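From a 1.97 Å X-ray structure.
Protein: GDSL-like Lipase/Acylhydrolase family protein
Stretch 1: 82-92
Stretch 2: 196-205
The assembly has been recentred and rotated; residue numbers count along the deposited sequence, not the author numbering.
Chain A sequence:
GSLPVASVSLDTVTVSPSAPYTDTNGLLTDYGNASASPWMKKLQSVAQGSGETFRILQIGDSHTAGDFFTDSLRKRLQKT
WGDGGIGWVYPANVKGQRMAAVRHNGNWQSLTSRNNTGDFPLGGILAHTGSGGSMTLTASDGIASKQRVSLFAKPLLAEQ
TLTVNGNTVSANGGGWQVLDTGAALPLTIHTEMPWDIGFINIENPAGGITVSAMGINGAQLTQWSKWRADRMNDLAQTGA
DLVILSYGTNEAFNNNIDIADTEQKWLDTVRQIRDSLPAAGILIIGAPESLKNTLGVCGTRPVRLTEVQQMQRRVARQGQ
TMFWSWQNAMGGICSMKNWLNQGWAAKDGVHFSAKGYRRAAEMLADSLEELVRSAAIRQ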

# COMPACT_ATOMS: atom_id res chain seq x y z
N GLY A 82 -1.86 9.94 15.99
CA GLY A 82 -3.26 10.25 15.77
C GLY A 82 -3.93 9.37 14.73
O GLY A 82 -3.35 9.05 13.70
N ASP A 83 -5.17 8.98 15.02
CA ASP A 83 -5.98 8.17 14.11
C ASP A 83 -6.60 9.04 13.03
O ASP A 83 -7.68 9.58 13.22
N GLY A 84 -5.92 9.15 11.89
CA GLY A 84 -6.45 9.93 10.78
C GLY A 84 -7.51 9.22 9.95
O GLY A 84 -7.98 9.76 8.96
N GLY A 85 -7.89 8.01 10.36
CA GLY A 85 -8.90 7.25 9.63
C GLY A 85 -8.36 6.04 8.88
O GLY A 85 -7.16 5.74 8.89
N ILE A 86 -9.26 5.33 8.21
CA ILE A 86 -8.88 4.08 7.57
C ILE A 86 -8.09 4.25 6.27
O ILE A 86 -7.33 3.36 5.89
N GLY A 87 -8.26 5.38 5.60
CA GLY A 87 -7.52 5.66 4.38
C GLY A 87 -8.12 5.06 3.13
O GLY A 87 -9.34 4.86 3.05
N TRP A 88 -7.25 4.76 2.16
CA TRP A 88 -7.65 4.17 0.88
C TRP A 88 -7.85 2.67 1.04
O TRP A 88 -6.89 1.96 1.35
N VAL A 89 -9.07 2.19 0.80
CA VAL A 89 -9.38 0.76 0.91
C VAL A 89 -10.04 0.17 -0.35
O VAL A 89 -10.45 0.91 -1.24
N TYR A 90 -10.14 -1.15 -0.42
CA TYR A 90 -10.73 -1.82 -1.57
C TYR A 90 -12.17 -1.36 -1.75
O TYR A 90 -12.85 -1.07 -0.78
N PRO A 91 -12.65 -1.33 -3.00
CA PRO A 91 -14.07 -1.03 -3.21
C PRO A 91 -14.96 -2.26 -2.97
O PRO A 91 -16.18 -2.11 -2.96
N ALA A 92 -14.37 -3.44 -2.78
CA ALA A 92 -15.12 -4.69 -2.62
C ALA A 92 -14.18 -5.77 -2.10
O ALA A 92 -12.97 -5.58 -2.13
N ASP A 196 -17.01 1.51 -12.93
CA ASP A 196 -15.87 0.83 -12.31
C ASP A 196 -15.37 1.69 -11.17
O ASP A 196 -15.26 2.90 -11.32
N ILE A 197 -15.07 1.07 -10.04
CA ILE A 197 -14.62 1.80 -8.85
C ILE A 197 -13.24 1.27 -8.42
O ILE A 197 -13.01 0.05 -8.44
N GLY A 198 -12.34 2.17 -8.06
CA GLY A 198 -11.01 1.80 -7.60
C GLY A 198 -10.99 1.92 -6.09
O GLY A 198 -11.99 1.65 -5.44
N PHE A 199 -9.86 2.32 -5.52
CA PHE A 199 -9.78 2.44 -4.08
C PHE A 199 -10.63 3.62 -3.65
O PHE A 199 -10.85 4.56 -4.42
N ILE A 200 -11.10 3.56 -2.42
CA ILE A 200 -11.98 4.55 -1.83
C ILE A 200 -11.31 5.09 -0.57
O ILE A 200 -10.97 4.32 0.33
N ASN A 201 -11.11 6.40 -0.51
CA ASN A 201 -10.41 7.00 0.61
C ASN A 201 -11.38 7.49 1.64
O ASN A 201 -12.31 8.23 1.32
N ILE A 202 -11.17 7.09 2.88
CA ILE A 202 -12.05 7.48 3.97
C ILE A 202 -11.21 8.06 5.12
O ILE A 202 -10.49 7.32 5.79
N GLU A 203 -11.31 9.38 5.31
CA GLU A 203 -10.43 10.12 6.22
C GLU A 203 -11.23 10.86 7.29
O GLU A 203 -12.29 11.42 7.02
N ASN A 204 -10.69 10.88 8.50
CA ASN A 204 -11.29 11.61 9.61
C ASN A 204 -10.85 13.08 9.53
O ASN A 204 -9.66 13.37 9.44
N PRO A 205 -11.82 14.01 9.54
CA PRO A 205 -11.60 15.46 9.41
C PRO A 205 -10.69 16.07 10.48
O PRO A 205 -10.10 17.12 10.24

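The two stretches run antiparallel, their end-to-end directions 167° apart, and together they bury 781 Å² of surface. Stretch 2 is a strand through Glu203. Stretch 1 pairs with it around Gly87 to Val89 and turns a corner at Trp88.

Gly82 makes no contact with stretch 2. Asp83 has its CA-to-CB bond sideways and chi1 in t. Its carboxylate turns back on its own chain, where Gly85 N donates to Asp83 OD1 at 2.8 Å. Its backbone does the work across the gap: Asn204 ND2 donates to Asp83 O at 3.0 Å. Asn204 points toward stretch 1 with chi1 in t. One residue on, Asn204 N donates to Gly84 O, also at 3.0 Å, so Asn204 holds two successive carbonyls.

Gly85 lies close to stretch 2. An ideal CB on Gly85 would sit 2.9 Å from Asn204 N, a clash. It would also jam against the carbonyl of the preceding residue.

Ile86 starts out sideways, but its end comes nearer. With chi1 in p and chi2 in t, Ile86 CD1 lies 3.6 Å from Ile202 CD1. Ile202 has chi1 in m and chi2 in t. Water 1 bridges the backbones beside this pair. The oxygen of water 1 accepts from Ile86 N at 2.8 Å and donates to Ile202 O at 3.1 Å.

Gly87 pairs with Ile202 through two hydrogen bonds. Gly87 N donates to Ile202 O at 3.0 Å, and Ile202 N donates to Gly87 O at 2.9 Å. A CB on Gly87 would jam against the carbonyl before it.

Trp88 and Asn201 are a non-hydrogen-bonded pair with both side chains on the same face of the sheet. Trp88 has chi1 in m and chi2 at 101°, which lays the indole against Asn201. Asn201 CB sits over the Trp88 ring face, 3.2 Å from the centroid of the six-membered ring and only 7° off its normal. Asn201 has chi1 in t, and Asn201 ND2 donates to Glu203 OE2 at 3.1 Å within stretch 2. Trp88 CE3 also lies 3.9 Å from Phe199 CB, while Trp88 NE1 is hydrogen-bonded elsewhere in the structure.

Val89, with chi1 in m, shares the other face with Ile200. Val89 N donates to Ile200 O at 2.9 Å, and Ile200 N donates to Val89 O at 3.0 Å.

Tyr90 points away at CB, but its ring comes nearer, with chi1 in m. Tyr90 CD1 is 3.5 Å from Phe199 CE2. Phe199 also has chi1 in m. The Tyr90 and Phe199 rings meet obliquely, with planes at 73° and centroids 5.5 Å apart. Tyr90 OH finds its partner elsewhere.

Pro91 points toward stretch 2, its ring C-gamma endo. Pro91 CB lies 3.7 Å from Ile197 CG2 and 4.2 Å from Ile200 CD1. Pro91 CB also sits 3.2 Å from Gly198 O, a buried carbonyl with no partner in the model. Ala92 makes no contact with stretch 2.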

# COMPACT_ATOMS: atom_id res chain seq x y z
CB ASP A 83 -7.11 7.46 14.87
CG ASP A 83 -7.88 6.46 14.00
OD1 ASP A 83 -7.80 6.51 12.75
OD2 ASP A 83 -8.58 5.61 14.58
CB ILE A 86 -10.09 3.19 7.32
CG1 ILE A 86 -11.05 3.86 6.36
CG2 ILE A 86 -10.78 2.88 8.64
CD1 ILE A 86 -11.89 2.89 5.63
CB TRP A 88 -6.57 4.41 -0.18
CG TRP A 88 -6.38 5.86 -0.60
CD1 TRP A 88 -5.41 6.72 -0.19
CD2 TRP A 88 -7.20 6.59 -1.54
NE1 TRP A 88 -5.56 7.95 -0.82
CE2 TRP A 88 -6.66 7.89 -1.64
CE3 TRP A 88 -8.33 6.26 -2.29
CZ2 TRP A 88 -7.21 8.87 -2.47
CZ3 TRP A 88 -8.89 7.24 -3.12
CH2 TRP A 88 -8.33 8.53 -3.20
CB VAL A 89 -10.28 0.50 2.13
CG1 VAL A 89 -9.69 1.18 3.36
CG2 VAL A 89 -11.69 1.01 1.88
CB TYR A 90 -10.76 -3.34 -1.38
CG TYR A 90 -9.42 -4.03 -1.25
CD1 TYR A 90 -8.24 -3.41 -1.64
CD2 TYR A 90 -9.34 -5.33 -0.75
CE1 TYR A 90 -7.01 -4.06 -1.52
CE2 TYR A 90 -8.12 -5.99 -0.63
CZ TYR A 90 -6.96 -5.35 -1.01
OH TYR A 90 -5.76 -5.99 -0.89
CB PRO A 91 -14.11 -0.61 -4.67
CG PRO A 91 -13.01 -1.40 -5.31
CD PRO A 91 -11.92 -1.50 -4.27
CB ALA A 92 -15.73 -5.13 -3.95
CB ASP A 196 -14.75 0.57 -13.32
CG ASP A 196 -15.10 -0.53 -14.32
OD1 ASP A 196 -16.07 -1.27 -14.07
OD2 ASP A 196 -14.39 -0.65 -15.34
CB ILE A 197 -15.61 1.63 -7.66
CG1 ILE A 197 -17.03 2.01 -8.06
CG2 ILE A 197 -15.15 2.42 -6.44
CD1 ILE A 197 -17.24 3.49 -8.36
CB PHE A 199 -8.34 2.63 -3.62
CG PHE A 199 -7.55 1.35 -3.52
CD1 PHE A 199 -7.12 0.69 -4.66
CD2 PHE A 199 -7.24 0.80 -2.28
CE1 PHE A 199 -6.41 -0.49 -4.58
CE2 PHE A 199 -6.51 -0.38 -2.19
CZ PHE A 199 -6.09 -1.02 -3.34
CB ILE A 200 -13.31 3.91 -1.43
CG1 ILE A 200 -14.04 3.38 -2.66
CG2 ILE A 200 -14.17 4.89 -0.65
CD1 ILE A 200 -15.33 2.67 -2.33
CB ASN A 201 -9.57 8.19 0.16
CG ASN A 201 -8.66 8.70 1.26
OD1 ASN A 201 -8.23 7.93 2.12
ND2 ASN A 201 -8.38 10.00 1.26
CB ILE A 202 -12.88 6.27 4.43
CG1 ILE A 202 -13.63 5.67 3.22
CG2 ILE A 202 -13.85 6.64 5.55
CD1 ILE A 202 -14.34 4.37 3.52
CB GLU A 203 -9.59 11.15 5.44
CG GLU A 203 -8.42 10.58 4.68
CD GLU A 203 -7.62 11.65 3.96
OE1 GLU A 203 -8.04 12.83 3.94
OE2 GLU A 203 -6.55 11.30 3.40
CB ASN A 204 -10.91 10.92 10.93
CG ASN A 204 -10.81 11.87 12.12
OD1 ASN A 204 -11.57 12.84 12.26
ND2 ASN A 204 -9.87 11.57 13.01
CB PRO A 205 -13.02 16.03 9.54
CG PRO A 205 -13.80 14.97 10.27
CD PRO A 205 -13.24 13.68 9.76
O HOH W 1 -11.84 6.46 8.50